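Local coordinates for protein putative P450-like enzyme (Streptomyces himastatinicus ATCC 53653, PDB 5Z9J) that binds heme b in a cytochrome P450 fold and probably acts as a monooxygenase, at residues L35-G40 with L309-A314; Y41-A46 with D318-E323. One frame throughout, in Å; residues are numbered along the deposited sequence.

Contact 1. Residues L35-G40 with L309-A314; sequences LWNVYG and LVWTGA. With TAM (tris(hydroxyethyl)aminomethane), chain F.
Strands 35-38 and 307-310 pair in parallel in the mixed sheet of the cytochrome P450 fold through Leu309 N to Trp36 O, Val38 N to Leu309 O and, just past the strand end, Trp311 N to Val38 O. Asn37 and Leu309 share one face; on the other, Val38 and Val310 turn to helix 41-48. Trp311, the N-cap of helix 312-315, has CG anti to its carbonyl carbon (chi1 -64°) and lies beside Asn37, pointing the same way. Trp311 NE1 gives a nearly straight bond to Asn37 OD1 (2.8 Å, 170°), which sits in the indole plane, while Asn37 ND2 is held by Asp28. The Tyr39 ring runs alongside, near parallel to the indole (25°) but slid aside; Tyr39 CE1 comes 3.2 Å from Trp311 CD1. TAM C3 rests over one indole face, offset toward the rim, and Tyr39 OH, bonded to Asp28, lies 3.3 Å from TAM C6. An alanine for Trp311 would probably leave Asn37 OD1 without this donor and open a gap beside the Tyr39 ring and beneath TAM C3. With Trp311 in place, the Asn37 amide is held at both oxygen and nitrogen, which fixes its rotation beside the bound tris(hydroxyethyl)aminomethane.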
ATOM      1  N   LEU A  35      -1.428  22.243  -5.406  1.00 33.92           N
ATOM      2  CA  LEU A  35      -0.640  21.444  -4.487  1.00 33.10           C
ATOM      3  C   LEU A  35       0.832  21.521  -4.844  1.00 34.41           C
ATOM      4  O   LEU A  35       1.191  21.936  -5.955  1.00 32.39           O
ATOM      5  CB  LEU A  35      -1.103  19.973  -4.478  1.00 31.52           C
ATOM      6  CG  LEU A  35      -1.241  19.156  -5.770  1.00 31.55           C
ATOM      7  CD1 LEU A  35       0.111  18.664  -6.250  1.00 30.66           C
ATOM      8  CD2 LEU A  35      -2.250  17.959  -5.597  1.00 35.15           C
ATOM      9  N   TRP A  36       1.665  21.080  -3.900  1.00 33.53           N
ATOM     10  CA  TRP A  36       3.109  21.086  -4.043  1.00 34.07           C
ATOM     11  C   TRP A  36       3.579  19.649  -4.207  1.00 33.28           C
ATOM     12  O   TRP A  36       2.919  18.716  -3.705  1.00 29.28           O
ATOM     13  CB  TRP A  36       3.778  21.757  -2.829  1.00 34.38           C
ATOM     14  CG  TRP A  36       3.423  23.219  -2.612  1.00 35.47           C
ATOM     15  CD1 TRP A  36       2.281  23.724  -2.037  1.00 33.50           C
ATOM     16  CD2 TRP A  36       4.229  24.357  -2.956  1.00 35.77           C
ATOM     17  NE1 TRP A  36       2.320  25.094  -2.033  1.00 39.93           N
ATOM     18  CE2 TRP A  36       3.513  25.510  -2.574  1.00 36.30           C
ATOM     19  CE3 TRP A  36       5.488  24.508  -3.553  1.00 36.89           C
ATOM     20  CZ2 TRP A  36       4.007  26.801  -2.772  1.00 47.75           C
ATOM     21  CZ3 TRP A  36       5.981  25.795  -3.751  1.00 38.28           C
ATOM     22  CH2 TRP A  36       5.249  26.921  -3.359  1.00 39.25           C
ATOM     23  N   ASN A  37       4.661  19.484  -4.984  1.00 33.24           N
ATOM     24  CA  ASN A  37       5.332  18.213  -5.271  1.00 31.60           C
ATOM     25  C   ASN A  37       6.786  18.194  -4.795  1.00 30.92           C
ATOM     26  O   ASN A  37       7.515  19.139  -5.067  1.00 32.84           O
ATOM     27  CB  ASN A  37       5.308  17.915  -6.791  1.00 33.37           C
ATOM     28  CG  ASN A  37       3.898  17.732  -7.356  1.00 31.71           C
ATOM     29  OD1 ASN A  37       3.212  16.800  -6.983  1.00 32.75           O
ATOM     30  ND2 ASN A  37       3.479  18.606  -8.260  1.00 30.73           N
ATOM     31  N   VAL A  38       7.212  17.130  -4.111  1.00 32.87           N
ATOM     32  CA  VAL A  38       8.637  16.910  -3.748  1.00 30.17           C
ATOM     33  C   VAL A  38       9.149  15.614  -4.390  1.00 29.58           C
ATOM     34  O   VAL A  38       8.527  14.551  -4.200  1.00 28.18           O
ATOM     35  CB  VAL A  38       8.835  16.784  -2.206  1.00 36.99           C
ATOM     36  CG1 VAL A  38      10.319  16.631  -1.828  1.00 37.88           C
ATOM     37  CG2 VAL A  38       8.273  17.960  -1.509  1.00 38.74           C
ATOM     38  N   TYR A  39      10.268  15.656  -5.108  1.00 30.73           N
ATOM     39  CA  TYR A  39      10.780  14.459  -5.803  1.00 30.40           C
ATOM     40  C   TYR A  39      12.183  13.965  -5.299  1.00 37.02           C
ATOM     41  O   TYR A  39      12.636  12.861  -5.666  1.00 30.87           O
ATOM     42  CB  TYR A  39      10.878  14.713  -7.302  1.00 33.10           C
ATOM     43  CG  TYR A  39       9.625  15.248  -7.943  1.00 32.62           C
ATOM     44  CD1 TYR A  39       8.454  14.494  -8.007  1.00 31.53           C
ATOM     45  CD2 TYR A  39       9.624  16.488  -8.531  1.00 32.44           C
ATOM     46  CE1 TYR A  39       7.318  15.002  -8.606  1.00 31.45           C
ATOM     47  CE2 TYR A  39       8.492  16.994  -9.137  1.00 34.77           C
ATOM     48  CZ  TYR A  39       7.339  16.241  -9.164  1.00 33.62           C
ATOM     49  OH  TYR A  39       6.207  16.742  -9.765  1.00 36.17           O
ATOM     50  N   GLY A  40      12.845  14.741  -4.446  1.00 32.24           N
ATOM     51  CA  GLY A  40      14.204  14.402  -4.049  1.00 36.99           C
ATOM     52  C   GLY A  40      14.205  13.435  -2.883  1.00 36.64           C
ATOM     53  O   GLY A  40      13.227  13.388  -2.103  1.00 36.24           O
ATOM     54  N   LEU A 309       2.592  16.604  -1.789  1.00 33.25           N
ATOM     55  CA  LEU A 309       2.752  15.249  -2.276  1.00 30.96           C
ATOM     56  C   LEU A 309       4.211  14.876  -2.269  1.00 29.12           C
ATOM     57  O   LEU A 309       5.012  15.438  -3.012  1.00 28.43           O
ATOM     58  CB  LEU A 309       2.197  15.104  -3.682  1.00 34.85           C
ATOM     59  CG  LEU A 309       0.695  15.412  -3.710  1.00 39.55           C
ATOM     60  CD1 LEU A 309       0.074  15.099  -5.067  1.00 41.66           C
ATOM     61  CD2 LEU A 309      -0.051  14.736  -2.564  1.00 40.27           C
ATOM     62  N   VAL A 310       4.531  13.921  -1.404  1.00 28.94           N
ATOM     63  CA  VAL A 310       5.858  13.378  -1.255  1.00 28.46           C
ATOM     64  C   VAL A 310       6.010  12.174  -2.210  1.00 30.17           C
ATOM     65  O   VAL A 310       5.389  11.104  -1.970  1.00 23.92           O
ATOM     66  CB  VAL A 310       6.113  12.950   0.188  1.00 26.68           C
ATOM     67  CG1 VAL A 310       7.457  12.273   0.322  1.00 27.46           C
ATOM     68  CG2 VAL A 310       5.942  14.115   1.146  1.00 26.21           C
ATOM     69  N   TRP A 311       6.762  12.353  -3.314  1.00 29.75           N
ATOM     70  CA  TRP A 311       6.846  11.269  -4.315  1.00 29.07           C
ATOM     71  C   TRP A 311       7.982  10.284  -3.991  1.00 29.84           C
ATOM     72  O   TRP A 311       9.120  10.406  -4.456  1.00 25.78           O
ATOM     73  CB  TRP A 311       6.942  11.834  -5.726  1.00 27.75           C
ATOM     74  CG  TRP A 311       5.698  12.585  -6.086  1.00 29.35           C
ATOM     75  CD1 TRP A 311       5.526  13.953  -6.112  1.00 31.29           C
ATOM     76  CD2 TRP A 311       4.421  12.013  -6.452  1.00 29.10           C
ATOM     77  NE1 TRP A 311       4.212  14.257  -6.461  1.00 32.85           N
ATOM     78  CE2 TRP A 311       3.526  13.091  -6.684  1.00 30.94           C
ATOM     79  CE3 TRP A 311       3.957  10.705  -6.610  1.00 27.96           C
ATOM     80  CZ2 TRP A 311       2.186  12.884  -7.062  1.00 31.20           C
ATOM     81  CZ3 TRP A 311       2.627  10.504  -6.979  1.00 27.88           C
ATOM     82  CH2 TRP A 311       1.763  11.590  -7.197  1.00 28.53           C
ATOM     83  N   THR A 312       7.648   9.333  -3.121  1.00 24.06           N
ATOM     84  CA  THR A 312       8.516   8.279  -2.712  1.00 23.89           C
ATOM     85  C   THR A 312       8.936   7.499  -3.954  1.00 30.32           C
ATOM     86  O   THR A 312      10.110   7.074  -4.044  1.00 31.59           O
ATOM     87  CB  THR A 312       7.794   7.352  -1.696  1.00 27.73           C
ATOM     88  OG1 THR A 312       6.555   6.962  -2.276  1.00 22.18           O
ATOM     89  CG2 THR A 312       7.542   8.091  -0.396  1.00 23.18           C
ATOM     90  N   GLY A 313       8.050   7.341  -4.951  1.00 27.33           N
ATOM     91  CA  GLY A 313       8.481   6.647  -6.168  1.00 23.66           C
ATOM     92  C   GLY A 313       9.633   7.402  -6.861  1.00 24.94           C
ATOM     93  O   GLY A 313      10.604   6.820  -7.342  1.00 25.41           O
ATOM     94  N   ALA A 314       9.512   8.711  -6.935  1.00 25.63           N
ATOM     95  CA  ALA A 314      10.566   9.516  -7.574  1.00 27.34           C
ATOM     96  C   ALA A 314      11.832   9.574  -6.697  1.00 29.09           C
ATOM     97  O   ALA A 314      12.961   9.486  -7.206  1.00 31.43           O
ATOM     98  CB  ALA A 314      10.027  10.907  -7.870  1.00 28.80           C
TER
HETATM   99  C   TAM F 402       2.397  15.295 -11.005  1.00 34.58           C
HETATM  100  C1  TAM F 402       3.372  16.355 -11.659  1.00 48.37           C
HETATM  101  C2  TAM F 402       1.856  14.291 -12.039  1.00 36.79           C
HETATM  102  C3  TAM F 402       3.136  14.544  -9.861  1.00 56.31           C
HETATM  103  C4  TAM F 402       3.985  15.851 -12.970  1.00 49.57           C
HETATM  104  C5  TAM F 402       0.922  13.327 -11.324  1.00 37.06           C
HETATM  105  C6  TAM F 402       4.513  13.964 -10.257  1.00 47.28           C
HETATM  106  N   TAM F 402       1.258  15.976 -10.396  1.00 35.01           N
HETATM  107  O4  TAM F 402       3.205  16.274 -14.074  1.00 51.33           O
HETATM  108  O5  TAM F 402       0.233  14.078 -10.308  1.00 38.90           O
HETATM  109  O6  TAM F 402       4.322  12.892 -11.155  1.00 47.58           O

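Contact 2. Residues Y41-A46 with D318-E323; sequences YPESAA and DERQFE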
ATOM      1  N   TYR A  41      15.226  12.586  -2.802  1.00 35.38           N
ATOM      2  CA  TYR A  41      15.244  11.597  -1.701  1.00 34.97           C
ATOM      3  C   TYR A  41      15.564  12.255  -0.343  1.00 35.08           C
ATOM      4  O   TYR A  41      14.789  12.076   0.608  1.00 34.36           O
ATOM      5  CB  TYR A  41      16.195  10.424  -2.003  1.00 32.71           C
ATOM      6  CG  TYR A  41      16.324   9.366  -0.914  1.00 35.54           C
ATOM      7  CD1 TYR A  41      15.574   8.158  -0.933  1.00 37.00           C
ATOM      8  CD2 TYR A  41      17.200   9.561   0.143  1.00 36.92           C
ATOM      9  CE1 TYR A  41      15.743   7.193   0.082  1.00 30.64           C
ATOM     10  CE2 TYR A  41      17.350   8.624   1.140  1.00 37.70           C
ATOM     11  CZ  TYR A  41      16.620   7.457   1.109  1.00 36.55           C
ATOM     12  OH  TYR A  41      16.824   6.572   2.132  1.00 38.27           O
ATOM     13  N   PRO A  42      16.671  13.017  -0.232  1.00 35.16           N
ATOM     14  CA  PRO A  42      16.948  13.557   1.107  1.00 36.14           C
ATOM     15  C   PRO A  42      15.831  14.474   1.627  1.00 35.46           C
ATOM     16  O   PRO A  42      15.591  14.520   2.823  1.00 35.86           O
ATOM     17  CB  PRO A  42      18.283  14.361   0.918  1.00 38.73           C
ATOM     18  CG  PRO A  42      18.347  14.643  -0.522  1.00 38.73           C
ATOM     19  CD  PRO A  42      17.631  13.496  -1.236  1.00 36.76           C
ATOM     20  N   GLU A  43      15.177  15.204   0.738  1.00 35.05           N
ATOM     21  CA  GLU A  43      14.090  16.102   1.121  1.00 36.48           C
ATOM     22  C   GLU A  43      12.854  15.301   1.578  1.00 36.15           C
ATOM     23  O   GLU A  43      12.227  15.622   2.587  1.00 32.43           O
ATOM     24  CB  GLU A  43      13.718  17.046  -0.037  1.00 34.81           C
ATOM     25  CG  GLU A  43      14.872  18.003  -0.475  1.00 46.53           C
ATOM     26  CD  GLU A  43      15.832  17.300  -1.445  1.00 44.95           C
ATOM     27  OE1 GLU A  43      15.473  16.182  -1.905  1.00 42.51           O
ATOM     28  OE2 GLU A  43      16.910  17.853  -1.757  1.00 45.11           O
ATOM     29  N   SER A  44      12.503  14.278   0.808  1.00 35.49           N
ATOM     30  CA  SER A  44      11.358  13.417   1.140  1.00 33.83           C
ATOM     31  C   SER A  44      11.520  12.744   2.496  1.00 34.91           C
ATOM     32  O   SER A  44      10.613  12.763   3.339  1.00 35.23           O
ATOM     33  CB  SER A  44      11.184  12.324   0.069  1.00 33.23           C
ATOM     34  OG  SER A  44      10.778  12.856  -1.182  1.00 34.52           O
ATOM     35  N   ALA A  45      12.678  12.120   2.681  1.00 30.41           N
ATOM     36  CA  ALA A  45      13.041  11.427   3.911  1.00 38.05           C
ATOM     37  C   ALA A  45      12.924  12.370   5.106  1.00 35.06           C
ATOM     38  O   ALA A  45      12.342  12.021   6.136  1.00 34.06           O
ATOM     39  CB  ALA A  45      14.464  10.864   3.808  1.00 42.80           C
ATOM     40  N   ALA A  46      13.475  13.571   4.970  1.00 35.86           N
ATOM     41  CA  ALA A  46      13.374  14.542   6.056  1.00 37.10           C
ATOM     42  C   ALA A  46      11.914  14.928   6.339  1.00 33.98           C
ATOM     43  O   ALA A  46      11.557  15.142   7.473  1.00 33.57           O
ATOM     44  CB  ALA A  46      14.159  15.751   5.753  1.00 37.05           C
ATOM     45  N   ASP A 318      16.350   8.626  -7.034  1.00 36.24           N
ATOM     46  CA  ASP A 318      17.239   9.780  -6.856  1.00 37.49           C
ATOM     47  C   ASP A 318      18.678   9.307  -6.853  1.00 42.14           C
ATOM     48  O   ASP A 318      19.070   8.503  -6.017  1.00 44.98           O
ATOM     49  CB  ASP A 318      16.906  10.596  -5.582  1.00 34.68           C
ATOM     50  CG  ASP A 318      17.701  11.929  -5.498  1.00 37.40           C
ATOM     51  OD1 ASP A 318      18.717  12.076  -6.213  1.00 40.76           O
ATOM     52  OD2 ASP A 318      17.306  12.848  -4.761  1.00 36.77           O
ATOM     53  N   GLU A 319      19.431   9.783  -7.844  1.00 42.11           N
ATOM     54  CA  GLU A 319      20.827   9.413  -8.040  1.00 45.20           C
ATOM     55  C   GLU A 319      21.763   9.954  -6.933  1.00 46.14           C
ATOM     56  O   GLU A 319      22.885   9.480  -6.813  1.00 48.56           O
ATOM     57  CB  GLU A 319      21.296   9.892  -9.412  1.00 48.37           C
ATOM     58  CG  GLU A 319      21.320  11.399  -9.505  1.00 52.19           C
ATOM     59  CD  GLU A 319      21.629  11.930 -10.902  1.00 57.83           C
ATOM     60  OE1 GLU A 319      22.073  11.159 -11.794  1.00 59.69           O
ATOM     61  OE2 GLU A 319      21.495  13.166 -11.075  1.00 60.44           O
ATOM     62  N   ARG A 320      21.314  10.949  -6.155  1.00 44.49           N
ATOM     63  CA  ARG A 320      22.053  11.423  -4.978  1.00 43.47           C
ATOM     64  C   ARG A 320      22.001  10.347  -3.864  1.00 44.27           C
ATOM     65  O   ARG A 320      22.815  10.369  -2.930  1.00 46.78           O
ATOM     66  CB  ARG A 320      21.477  12.742  -4.445  1.00 41.09           C
ATOM     67  CG  ARG A 320      21.638  13.979  -5.352  1.00 42.54           C
ATOM     68  CD  ARG A 320      20.909  15.215  -4.770  1.00 41.95           C
ATOM     69  NE  ARG A 320      19.462  14.921  -4.679  1.00 40.27           N
ATOM     70  CZ  ARG A 320      18.569  15.636  -3.987  1.00 41.48           C
ATOM     71  NH1 ARG A 320      18.933  16.750  -3.351  1.00 39.45           N
ATOM     72  NH2 ARG A 320      17.277  15.234  -3.941  1.00 36.30           N
ATOM     73  N   GLN A 321      21.048   9.413  -3.954  1.00 40.69           N
ATOM     74  CA  GLN A 321      20.925   8.383  -2.922  1.00 36.90           C
ATOM     75  C   GLN A 321      21.325   7.005  -3.445  1.00 34.55           C
ATOM     76  O   GLN A 321      21.921   6.214  -2.724  1.00 34.68           O
ATOM     77  CB  GLN A 321      19.508   8.355  -2.344  1.00 38.33           C
ATOM     78  CG  GLN A 321      19.235   7.205  -1.354  1.00 38.81           C
ATOM     79  CD  GLN A 321      20.184   7.246  -0.123  1.00 40.16           C
ATOM     80  OE1 GLN A 321      20.773   8.284   0.193  1.00 39.18           O
ATOM     81  NE2 GLN A 321      20.272   6.127   0.598  1.00 40.73           N
ATOM     82  N   PHE A 322      20.970   6.687  -4.681  1.00 34.17           N
ATOM     83  CA  PHE A 322      21.290   5.365  -5.232  1.00 36.07           C
ATOM     84  C   PHE A 322      22.216   5.427  -6.429  1.00 38.25           C
ATOM     85  O   PHE A 322      22.005   6.229  -7.311  1.00 38.10           O
ATOM     86  CB  PHE A 322      20.032   4.631  -5.636  1.00 35.18           C
ATOM     87  CG  PHE A 322      19.000   4.609  -4.554  1.00 33.44           C
ATOM     88  CD1 PHE A 322      19.069   3.677  -3.544  1.00 33.80           C
ATOM     89  CD2 PHE A 322      17.990   5.563  -4.534  1.00 32.97           C
ATOM     90  CE1 PHE A 322      18.091   3.669  -2.523  1.00 32.65           C
ATOM     91  CE2 PHE A 322      17.014   5.574  -3.521  1.00 31.02           C
ATOM     92  CZ  PHE A 322      17.089   4.645  -2.519  1.00 31.25           C
ATOM     93  N   GLU A 323      23.224   4.568  -6.464  1.00 42.78           N
ATOM     94  CA  GLU A 323      24.035   4.424  -7.672  1.00 48.79           C
ATOM     95  C   GLU A 323      23.183   3.775  -8.760  1.00 44.24           C
ATOM     96  O   GLU A 323      22.458   2.784  -8.481  1.00 41.58           O
ATOM     97  CB  GLU A 323      25.268   3.559  -7.396  1.00 57.95           C
ATOM     98  CG  GLU A 323      26.105   3.169  -8.623  1.00 65.43           C
ATOM     99  CD  GLU A 323      26.923   4.318  -9.221  1.00 74.72           C
ATOM    100  OE1 GLU A 323      26.972   5.417  -8.626  1.00 78.65           O
ATOM    101  OE2 GLU A 323      27.538   4.108 -10.289  1.00 79.99           O
TER
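Gln321 lays CG over the centre of the Tyr41 ring, a CH-pi contact 3.4 Å from the centroid. The chain bends at chi2 (59°), which brings CD round to Tyr41 CE2, and the amide stacks with its plane only 9° from that of the phenol. Here the first turn of helix 41-48 meets an Asx turn in the loop after helix 312-315 of the P450 fold, Asp318 OD1 accepting from Arg320 N. Phe322 completes the aromatic packing: its edge points to the Tyr41 face in an offset edge-to-face pair, planes at 83°, and Tyr41 OH is bonded to Ala336 O. On the polar side, Asp318 OD2 takes the Tyr41 N-H on its anti lone pair (2.9 Å), a backbone N-H at the helix start, and also meets Arg320 NH2. That guanidinium lies between two carboxylates, a network whose opposite charges probably keep all three groups ionised. Pro42 CD sits over one face of the guanidinium, 3.2 Å from Arg320 NH2. Glu43 is gripped end-on, carboxylate and guanidinium nearly coplanar, with Arg320 NH2 giving to OE1 at 2.9 Å and Arg320 NH1 to OE2 at 2.8 Å, both through syn lone pairs.

Overall arrangement
From the N terminus the chain passes through strand 27-30 and strand 35-38, then turns at Gly40 into helix 41-48. About 270 residues later, after most of the helical domain, it returns as strand 307-310, pairs with strand 35-38 in contact 1 and passes through helix 312-315; the loop after it, 318-323, then meets the start of helix 41-48 in contact 2. The segments alternate along the chain, so the two closed loops cross rather than nest. The contact centres lie 11 Å apart, and the contacts touch where Gly40 CA approaches Arg320 NH2 and where Val310 CG1 packs on Ser44 OG. Together they tie an early strand-helix unit to a late strand, short helix and loop.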